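Local coordinates for protein putative transcriptional regulator (Bacillus cytotoxicus NVH 391-98, PDB 3K4H) that probably regulates transcription as a LacI-type regulator whose sensor region holds a glucose-based glycan in the cleft between its two lobes, at residues 73-76 against 81-84; 83-88 against 95-100. All coordinates share one frame; numbering follows the deposited sequence.

Contact 1: 73-76 against 81-84. With GLC (alpha-D-glucopyranose), chain C.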
ATOM      1  N   ILE A  73     -18.685  -0.326 -13.505  1.00 41.24           N
ATOM      2  CA  ILE A  73     -19.234   0.233 -12.264  1.00 41.05           C
ATOM      3  C   ILE A  73     -18.109   0.552 -11.311  1.00 42.32           C
ATOM      4  O   ILE A  73     -17.195  -0.265 -11.151  1.00 43.80           O
ATOM      5  CB  ILE A  73     -20.176  -0.766 -11.584  1.00 40.60           C
ATOM      6  CG1 ILE A  73     -21.475  -0.925 -12.383  1.00 24.66           C
ATOM      7  CG2 ILE A  73     -20.465  -0.356 -10.176  1.00 23.60           C
ATOM      8  CD1 ILE A  73     -22.461  -1.943 -11.810  1.00 40.35           C
ATOM      9  N   ILE A  74     -18.148   1.734 -10.690  1.00 41.78           N
ATOM     10  CA  ILE A  74     -17.198   2.070  -9.630  1.00 40.94           C
ATOM     11  C   ILE A  74     -17.935   1.978  -8.339  1.00 42.27           C
ATOM     12  O   ILE A  74     -18.968   2.590  -8.196  1.00 42.30           O
ATOM     13  CB  ILE A  74     -16.708   3.509  -9.744  1.00 39.97           C
ATOM     14  CG1 ILE A  74     -16.133   3.782 -11.114  1.00 21.15           C
ATOM     15  CG2 ILE A  74     -15.630   3.800  -8.727  1.00 22.43           C
ATOM     16  CD1 ILE A  74     -15.598   5.183 -11.289  1.00 39.38           C
ATOM     17  N   LEU A  75     -17.431   1.214  -7.385  1.00 44.59           N
ATOM     18  CA  LEU A  75     -18.031   1.213  -6.046  1.00 46.22           C
ATOM     19  C   LEU A  75     -17.308   2.252  -5.202  1.00 46.77           C
ATOM     20  O   LEU A  75     -16.077   2.179  -5.036  1.00 46.85           O
ATOM     21  CB  LEU A  75     -17.899  -0.167  -5.416  1.00 47.61           C
ATOM     22  CG  LEU A  75     -18.945  -1.214  -5.778  1.00 51.94           C
ATOM     23  CD1 LEU A  75     -18.470  -2.577  -5.419  1.00 48.33           C
ATOM     24  CD2 LEU A  75     -20.205  -0.935  -4.988  1.00 48.99           C
ATOM     25  N   LEU A  76     -18.046   3.235  -4.695  1.00 47.54           N
ATOM     26  CA  LEU A  76     -17.419   4.351  -3.969  1.00 48.61           C
ATOM     27  C   LEU A  76     -17.142   4.023  -2.516  1.00 50.81           C
ATOM     28  O   LEU A  76     -16.853   4.904  -1.702  1.00 51.39           O
ATOM     29  CB  LEU A  76     -18.260   5.613  -4.055  1.00 47.95           C
ATOM     30  CG  LEU A  76     -18.161   6.394  -5.353  1.00 45.00           C
ATOM     31  CD1 LEU A  76     -16.823   6.112  -5.924  1.00 48.44           C
ATOM     32  CD2 LEU A  76     -19.224   5.971  -6.348  1.00 48.13           C
ATOM     33  N   ASN A  81     -18.898  -8.318   3.077  1.00 64.86           N
ATOM     34  CA  ASN A  81     -20.097  -9.060   2.610  1.00 64.28           C
ATOM     35  C   ASN A  81     -21.013  -8.176   1.780  1.00 62.45           C
ATOM     36  O   ASN A  81     -22.246  -8.176   1.938  1.00 63.29           O
ATOM     37  CB  ASN A  81     -20.938  -9.626   3.775  1.00 65.31           C
ATOM     38  CG  ASN A  81     -20.244 -10.736   4.529  1.00 86.21           C
ATOM     39  OD1 ASN A  81     -19.260 -11.321   4.053  1.00 65.92           O
ATOM     40  ND2 ASN A  81     -20.760 -11.037   5.726  1.00 65.85           N
ATOM     41  N   ASP A  82     -20.427  -7.380   0.918  1.00 59.16           N
ATOM     42  CA  ASP A  82     -21.256  -6.607   0.062  1.00 56.12           C
ATOM     43  C   ASP A  82     -21.878  -7.608  -0.927  1.00 54.31           C
ATOM     44  O   ASP A  82     -21.158  -8.276  -1.698  1.00 54.01           O
ATOM     45  CB  ASP A  82     -20.414  -5.549  -0.637  1.00 55.26           C
ATOM     46  CG  ASP A  82     -21.230  -4.394  -1.140  1.00 35.75           C
ATOM     47  OD1 ASP A  82     -20.594  -3.467  -1.672  1.00 54.92           O
ATOM     48  OD2 ASP A  82     -22.474  -4.379  -0.982  1.00 54.39           O
ATOM     49  N   ARG A  83     -23.200  -7.751  -0.861  1.00 52.38           N
ATOM     50  CA  ARG A  83     -23.914  -8.467  -1.892  1.00 51.75           C
ATOM     51  C   ARG A  83     -23.545  -7.864  -3.251  1.00 51.95           C
ATOM     52  O   ARG A  83     -23.360  -8.608  -4.222  1.00 52.42           O
ATOM     53  CB  ARG A  83     -25.439  -8.360  -1.733  1.00 51.15           C
ATOM     54  CG  ARG A  83     -26.038  -8.816  -0.445  1.00 54.05           C
ATOM     55  CD  ARG A  83     -27.312  -8.037  -0.203  1.00 49.94           C
ATOM     56  NE  ARG A  83     -28.329  -8.416  -1.177  1.00 55.32           N
ATOM     57  CZ  ARG A  83     -29.495  -7.804  -1.386  1.00 50.08           C
ATOM     58  NH1 ARG A  83     -29.858  -6.732  -0.698  1.00 55.26           N
ATOM     59  NH2 ARG A  83     -30.311  -8.280  -2.307  1.00 55.57           N
ATOM     60  N   ILE A  84     -23.460  -6.529  -3.336  1.00 50.93           N
ATOM     61  CA  ILE A  84     -23.230  -5.887  -4.636  1.00 50.19           C
ATOM     62  C   ILE A  84     -22.043  -6.531  -5.334  1.00 49.95           C
ATOM     63  O   ILE A  84     -22.131  -6.891  -6.512  1.00 49.37           O
ATOM     64  CB  ILE A  84     -23.004  -4.357  -4.557  1.00 50.35           C
ATOM     65  CG1 ILE A  84     -24.094  -3.636  -3.749  1.00 43.18           C
ATOM     66  CG2 ILE A  84     -22.943  -3.756  -5.950  1.00 43.76           C
ATOM     67  CD1 ILE A  84     -25.359  -3.473  -4.454  1.00 50.61           C
TER
HETATM   68  C1  GLC C   2     -13.639   6.202   0.755  0.80 64.38           C
HETATM   69  C2  GLC C   2     -14.040   4.799   0.353  0.80 67.12           C
HETATM   70  C3  GLC C   2     -13.181   3.848   1.169  0.80 63.80           C
HETATM   71  C4  GLC C   2     -11.686   4.106   0.903  0.80 66.70           C
HETATM   72  C5  GLC C   2     -11.350   5.563   1.117  0.80 63.54           C
HETATM   73  C6  GLC C   2      -9.925   5.803   0.681  0.80 66.30           C
HETATM   74  O2  GLC C   2     -15.403   4.613   0.662  0.80 64.29           O
HETATM   75  O3  GLC C   2     -13.631   2.542   0.886  0.80 67.39           O
HETATM   76  O4  GLC C   2     -10.879   3.483   1.852  0.80 62.79           O
HETATM   77  O5  GLC C   2     -12.269   6.412   0.437  0.80 67.28           O
HETATM   78  O6  GLC C   2      -9.197   6.040   1.856  0.80 63.06           O
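Leu75, near the end of strand 72-75, faces Ile84 in the first turn of helix 83-90 with their CA atoms 8.9 Å apart, a separation bridged by side chains. Leu75 reaches across with a single methyl: its CD2 lies 4.0 Å from Ile84 CG2 and 4.2 Å from Asp82 OD1, one contact with a hydrocarbon branch and one with a carboxylate oxygen. The Leu75 and Ile84 side chains cross obliquely, whereas Asp82 and Leu75 extend toward each other from opposite directions. In Ile84 the branch that meets the leucine is CG2, set anti to the backbone N, while CG1 turns beside that N (chi1 -51°).

These residues form the first connection of a beta-alpha-beta unit, in which the chain leaves the parallel sheet of the N-terminal lobe at Leu76 and starts the helix that leads to strand 95-98. Asp82 is the N-cap of that helix. Its CG stands anti to its own N (chi1 -159°), and OD2 accepts a weak capping bond from Ile84 N at 3.3 Å, with an N-H...O angle of 146°. OD1, on the leucine side of the carboxylate, also has a weak hydrogen bond to Tyr77 OH, which would partly offset burial of this polar group against a methyl. Ile84 also packs on Phe58 and Val61 of helix 54-66.

Just past the strand end the chain meets the ligand: the backbone O of Leu76 accepts a 2.8 Å hydrogen bond from O2 of the glucose.

Contact 2: 83-88 against 95-100. With GLC (alpha-D-glucopyranose), chain C.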
ATOM      1  N   ARG A  83     -23.200  -7.751  -0.861  1.00 52.38           N
ATOM      2  CA  ARG A  83     -23.914  -8.467  -1.892  1.00 51.75           C
ATOM      3  C   ARG A  83     -23.545  -7.864  -3.251  1.00 51.95           C
ATOM      4  O   ARG A  83     -23.360  -8.608  -4.222  1.00 52.42           O
ATOM      5  CB  ARG A  83     -25.439  -8.360  -1.733  1.00 51.15           C
ATOM      6  CG  ARG A  83     -26.038  -8.816  -0.445  1.00 54.05           C
ATOM      7  CD  ARG A  83     -27.312  -8.037  -0.203  1.00 49.94           C
ATOM      8  NE  ARG A  83     -28.329  -8.416  -1.177  1.00 55.32           N
ATOM      9  CZ  ARG A  83     -29.495  -7.804  -1.386  1.00 50.08           C
ATOM     10  NH1 ARG A  83     -29.858  -6.732  -0.698  1.00 55.26           N
ATOM     11  NH2 ARG A  83     -30.311  -8.280  -2.307  1.00 55.57           N
ATOM     12  N   ILE A  84     -23.460  -6.529  -3.336  1.00 50.93           N
ATOM     13  CA  ILE A  84     -23.230  -5.887  -4.636  1.00 50.19           C
ATOM     14  C   ILE A  84     -22.043  -6.531  -5.334  1.00 49.95           C
ATOM     15  O   ILE A  84     -22.131  -6.891  -6.512  1.00 49.37           O
ATOM     16  CB  ILE A  84     -23.004  -4.357  -4.557  1.00 50.35           C
ATOM     17  CG1 ILE A  84     -24.094  -3.636  -3.749  1.00 43.18           C
ATOM     18  CG2 ILE A  84     -22.943  -3.756  -5.950  1.00 43.76           C
ATOM     19  CD1 ILE A  84     -25.359  -3.473  -4.454  1.00 50.61           C
ATOM     20  N   ILE A  85     -20.943  -6.685  -4.594  1.00 50.41           N
ATOM     21  CA  ILE A  85     -19.742  -7.335  -5.112  1.00 50.70           C
ATOM     22  C   ILE A  85     -19.977  -8.803  -5.448  1.00 50.27           C
ATOM     23  O   ILE A  85     -19.523  -9.242  -6.506  1.00 51.26           O
ATOM     24  CB  ILE A  85     -18.546  -7.239  -4.155  1.00 51.84           C
ATOM     25  CG1 ILE A  85     -18.142  -5.788  -3.955  1.00 51.86           C
ATOM     26  CG2 ILE A  85     -17.324  -8.031  -4.710  1.00 51.65           C
ATOM     27  CD1 ILE A  85     -16.922  -5.637  -3.037  1.00 53.06           C
ATOM     28  N   GLN A  86     -20.657  -9.562  -4.576  1.00 48.59           N
ATOM     29  CA  GLN A  86     -20.976 -10.968  -4.888  1.00 47.15           C
ATOM     30  C   GLN A  86     -21.692 -11.017  -6.222  1.00 45.49           C
ATOM     31  O   GLN A  86     -21.419 -11.889  -7.041  1.00 45.99           O
ATOM     32  CB  GLN A  86     -21.828 -11.679  -3.807  1.00 48.11           C
ATOM     33  CG  GLN A  86     -21.090 -12.676  -2.864  1.00 66.59           C
ATOM     34  CD  GLN A  86     -20.180 -13.730  -3.577  1.00 50.63           C
ATOM     35  OE1 GLN A  86     -18.942 -13.694  -3.438  1.00 67.07           O
ATOM     36  NE2 GLN A  86     -20.793 -14.669  -4.320  1.00 66.77           N
ATOM     37  N   TYR A  87     -22.579 -10.058  -6.452  1.00 43.90           N
ATOM     38  CA  TYR A  87     -23.370 -10.047  -7.650  1.00 43.52           C
ATOM     39  C   TYR A  87     -22.507  -9.798  -8.860  1.00 44.26           C
ATOM     40  O   TYR A  87     -22.560 -10.565  -9.831  1.00 44.40           O
ATOM     41  CB  TYR A  87     -24.488  -9.006  -7.585  1.00 43.22           C
ATOM     42  CG  TYR A  87     -25.252  -8.898  -8.888  1.00 46.75           C
ATOM     43  CD1 TYR A  87     -24.970  -7.879  -9.798  1.00 43.14           C
ATOM     44  CD2 TYR A  87     -26.228  -9.845  -9.234  1.00 42.95           C
ATOM     45  CE1 TYR A  87     -25.658  -7.796 -11.019  1.00 47.11           C
ATOM     46  CE2 TYR A  87     -26.920  -9.768 -10.442  1.00 46.59           C
ATOM     47  CZ  TYR A  87     -26.634  -8.742 -11.331  1.00 43.01           C
ATOM     48  OH  TYR A  87     -27.302  -8.646 -12.534  1.00 46.75           O
ATOM     49  N   LEU A  88     -21.725  -8.726  -8.806  1.00 44.88           N
ATOM     50  CA  LEU A  88     -20.937  -8.311  -9.949  1.00 45.60           C
ATOM     51  C   LEU A  88     -19.884  -9.353 -10.255  1.00 46.75           C
ATOM     52  O   LEU A  88     -19.600  -9.620 -11.422  1.00 46.76           O
ATOM     53  CB  LEU A  88     -20.293  -6.942  -9.718  1.00 45.59           C
ATOM     54  CG  LEU A  88     -21.181  -5.707  -9.519  1.00 46.94           C
ATOM     55  CD1 LEU A  88     -20.310  -4.496  -9.330  1.00 45.27           C
ATOM     56  CD2 LEU A  88     -22.131  -5.492 -10.695  1.00 45.41           C
ATOM     57  N   PHE A  95     -15.925  -4.137 -12.734  1.00 42.98           N
ATOM     58  CA  PHE A  95     -16.052  -3.133 -11.690  1.00 41.85           C
ATOM     59  C   PHE A  95     -14.744  -2.847 -10.965  1.00 42.38           C
ATOM     60  O   PHE A  95     -13.787  -3.614 -11.036  1.00 41.43           O
ATOM     61  CB  PHE A  95     -17.103  -3.551 -10.680  1.00 40.71           C
ATOM     62  CG  PHE A  95     -16.625  -4.598  -9.722  1.00 43.11           C
ATOM     63  CD1 PHE A  95     -16.753  -5.955 -10.031  1.00 40.20           C
ATOM     64  CD2 PHE A  95     -16.042  -4.232  -8.506  1.00 40.06           C
ATOM     65  CE1 PHE A  95     -16.306  -6.921  -9.155  1.00 42.34           C
ATOM     66  CE2 PHE A  95     -15.597  -5.193  -7.624  1.00 42.82           C
ATOM     67  CZ  PHE A  95     -15.724  -6.548  -7.951  1.00 40.08           C
ATOM     68  N   VAL A  96     -14.739  -1.742 -10.216  1.00 43.62           N
ATOM     69  CA  VAL A  96     -13.545  -1.282  -9.504  1.00 43.57           C
ATOM     70  C   VAL A  96     -13.932  -0.767  -8.122  1.00 42.88           C
ATOM     71  O   VAL A  96     -14.983  -0.126  -7.978  1.00 43.90           O
ATOM     72  CB  VAL A  96     -12.866  -0.144 -10.304  1.00 43.77           C
ATOM     73  CG1 VAL A  96     -12.091   0.772  -9.379  1.00 41.56           C
ATOM     74  CG2 VAL A  96     -11.962  -0.704 -11.380  1.00 39.82           C
ATOM     75  N   LEU A  97     -13.098  -1.033  -7.120  1.00 41.50           N
ATOM     76  CA  LEU A  97     -13.327  -0.502  -5.762  1.00 41.58           C
ATOM     77  C   LEU A  97     -12.590   0.803  -5.453  1.00 41.08           C
ATOM     78  O   LEU A  97     -11.464   1.019  -5.935  1.00 40.61           O
ATOM     79  CB  LEU A  97     -12.926  -1.517  -4.691  1.00 42.07           C
ATOM     80  CG  LEU A  97     -13.886  -2.550  -4.117  1.00 48.58           C
ATOM     81  CD1 LEU A  97     -13.338  -3.107  -2.834  1.00 42.55           C
ATOM     82  CD2 LEU A  97     -15.169  -1.886  -3.797  1.00 43.27           C
ATOM     83  N   ILE A  98     -13.211   1.661  -4.636  1.00 40.73           N
ATOM     84  CA  ILE A  98     -12.465   2.730  -3.942  1.00 40.87           C
ATOM     85  C   ILE A  98     -12.414   2.306  -2.478  1.00 41.33           C
ATOM     86  O   ILE A  98     -13.360   2.521  -1.736  1.00 41.92           O
ATOM     87  CB  ILE A  98     -13.108   4.159  -4.105  1.00 40.73           C
ATOM     88  CG1 ILE A  98     -13.328   4.533  -5.591  1.00 28.10           C
ATOM     89  CG2 ILE A  98     -12.280   5.229  -3.349  1.00 27.94           C
ATOM     90  CD1 ILE A  98     -13.265   6.051  -5.887  1.00 39.76           C
ATOM     91  N   GLY A  99     -11.332   1.661  -2.079  1.00 42.56           N
ATOM     92  CA  GLY A  99     -11.222   1.006  -0.761  1.00 44.93           C
ATOM     93  C   GLY A  99     -10.703  -0.423  -0.885  1.00 47.91           C
ATOM     94  O   GLY A  99     -10.886  -1.073  -1.914  1.00 48.18           O
ATOM     95  N   LYS A 100     -10.037  -0.913   0.158  1.00 50.07           N
ATOM     96  CA  LYS A 100      -9.587  -2.295   0.229  1.00 51.43           C
ATOM     97  C   LYS A 100     -10.772  -3.263   0.261  1.00 53.94           C
ATOM     98  O   LYS A 100     -11.763  -3.018   0.949  1.00 53.51           O
ATOM     99  CB  LYS A 100      -8.793  -2.470   1.493  1.00 51.40           C
ATOM    100  CG  LYS A 100      -7.649  -3.418   1.397  1.00 70.47           C
ATOM    101  CD  LYS A 100      -6.786  -3.323   2.649  1.00 52.89           C
ATOM    102  CE  LYS A 100      -7.475  -3.948   3.839  1.00 70.42           C
ATOM    103  NZ  LYS A 100      -6.575  -3.875   5.000  1.00 54.31           N
TER
HETATM  104  C1  GLC C   2     -13.639   6.202   0.755  0.80 64.38           C
HETATM  105  C2  GLC C   2     -14.040   4.799   0.353  0.80 67.12           C
HETATM  106  C3  GLC C   2     -13.181   3.848   1.169  0.80 63.80           C
HETATM  107  C4  GLC C   2     -11.686   4.106   0.903  0.80 66.70           C
HETATM  108  C5  GLC C   2     -11.350   5.563   1.117  0.80 63.54           C
HETATM  109  C6  GLC C   2      -9.925   5.803   0.681  0.80 66.30           C
HETATM  110  O2  GLC C   2     -15.403   4.613   0.662  0.80 64.29           O
HETATM  111  O3  GLC C   2     -13.631   2.542   0.886  0.80 67.39           O
HETATM  112  O4  GLC C   2     -10.879   3.483   1.852  0.80 62.79           O
HETATM  113  O5  GLC C   2     -12.269   6.412   0.437  0.80 67.28           O
HETATM  114  O6  GLC C   2      -9.197   6.040   1.856  0.80 63.06           O
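The second half of a beta-alpha-beta crossover is closed here, where helix 83-90 packs against strand 95-98 of the parallel sheet in the N-terminal lobe of a periplasmic-binding-protein-like fold. The short helix and strand segments run nearly antiparallel, at 154° between their N-to-C directions, with their axes 10.4 Å apart. Phe95 reaches into that gap from the strand. Its first torsion (chi1 77°) places CG between the backbone N and the carbonyl carbon, and from there the ring meets two helix residues one turn apart.

Leu88 lies at the base of the ring: its CD1 is 3.6 Å from Phe95 CB, and its CB comes within 3.7 Å of Phe95 CD1. At the far end of the ring, Ile85 brings CG2 to 3.9 Å from Phe95 CZ, its side chain crossing that of the phenylalanine at about a right angle. Both aliphatic groups approach the ring obliquely. The other arm of Ile85 extends along the strand, and its CD1 touches Leu97 CD2 at 4.2 Å. Between them, Ile85 and Leu88 thus meet alternate residues of the strand, Phe95 and Leu97, while the side chain of Val96 points away from the helix.

Past this packing the strand end reaches the sugar. Glucose O3 donates to the backbone O of Ile98 at 2.6 Å, and Gly99 CA, with no side chain in the way, lies 3.3 Å from the same O3. Every contact between the helix and the strand is apolar, so shape and burial rather than directional bonding hold them together, while the backbone just past them, at Ile98, supplies a polar bond to the sugar.

How the contacts relate
Contacts 1 and 2 follow one another along a single beta-alpha-beta unit, with centres about 3 Å apart and sharing the helix start, residues 83-84. Their strands are neighbours in the parallel sheet, joined by probable hydrogen bonds from Leu75 N to Val96 O and from Ile98 N to Leu75 O, each 2.9 Å. Under the helix their apolar layers merge where Leu75 CD1 meets Ile85 CG1 at 3.5 Å. Both strands end at the same glucose: 73-76 supplies a carbonyl for O2 and 95-100 one for O3. Asp112, Asn113 and Asn115 add side-chain hydrogen bonds to this sugar, in the pocket to which Leu76, Ile98 and Gly99 belong.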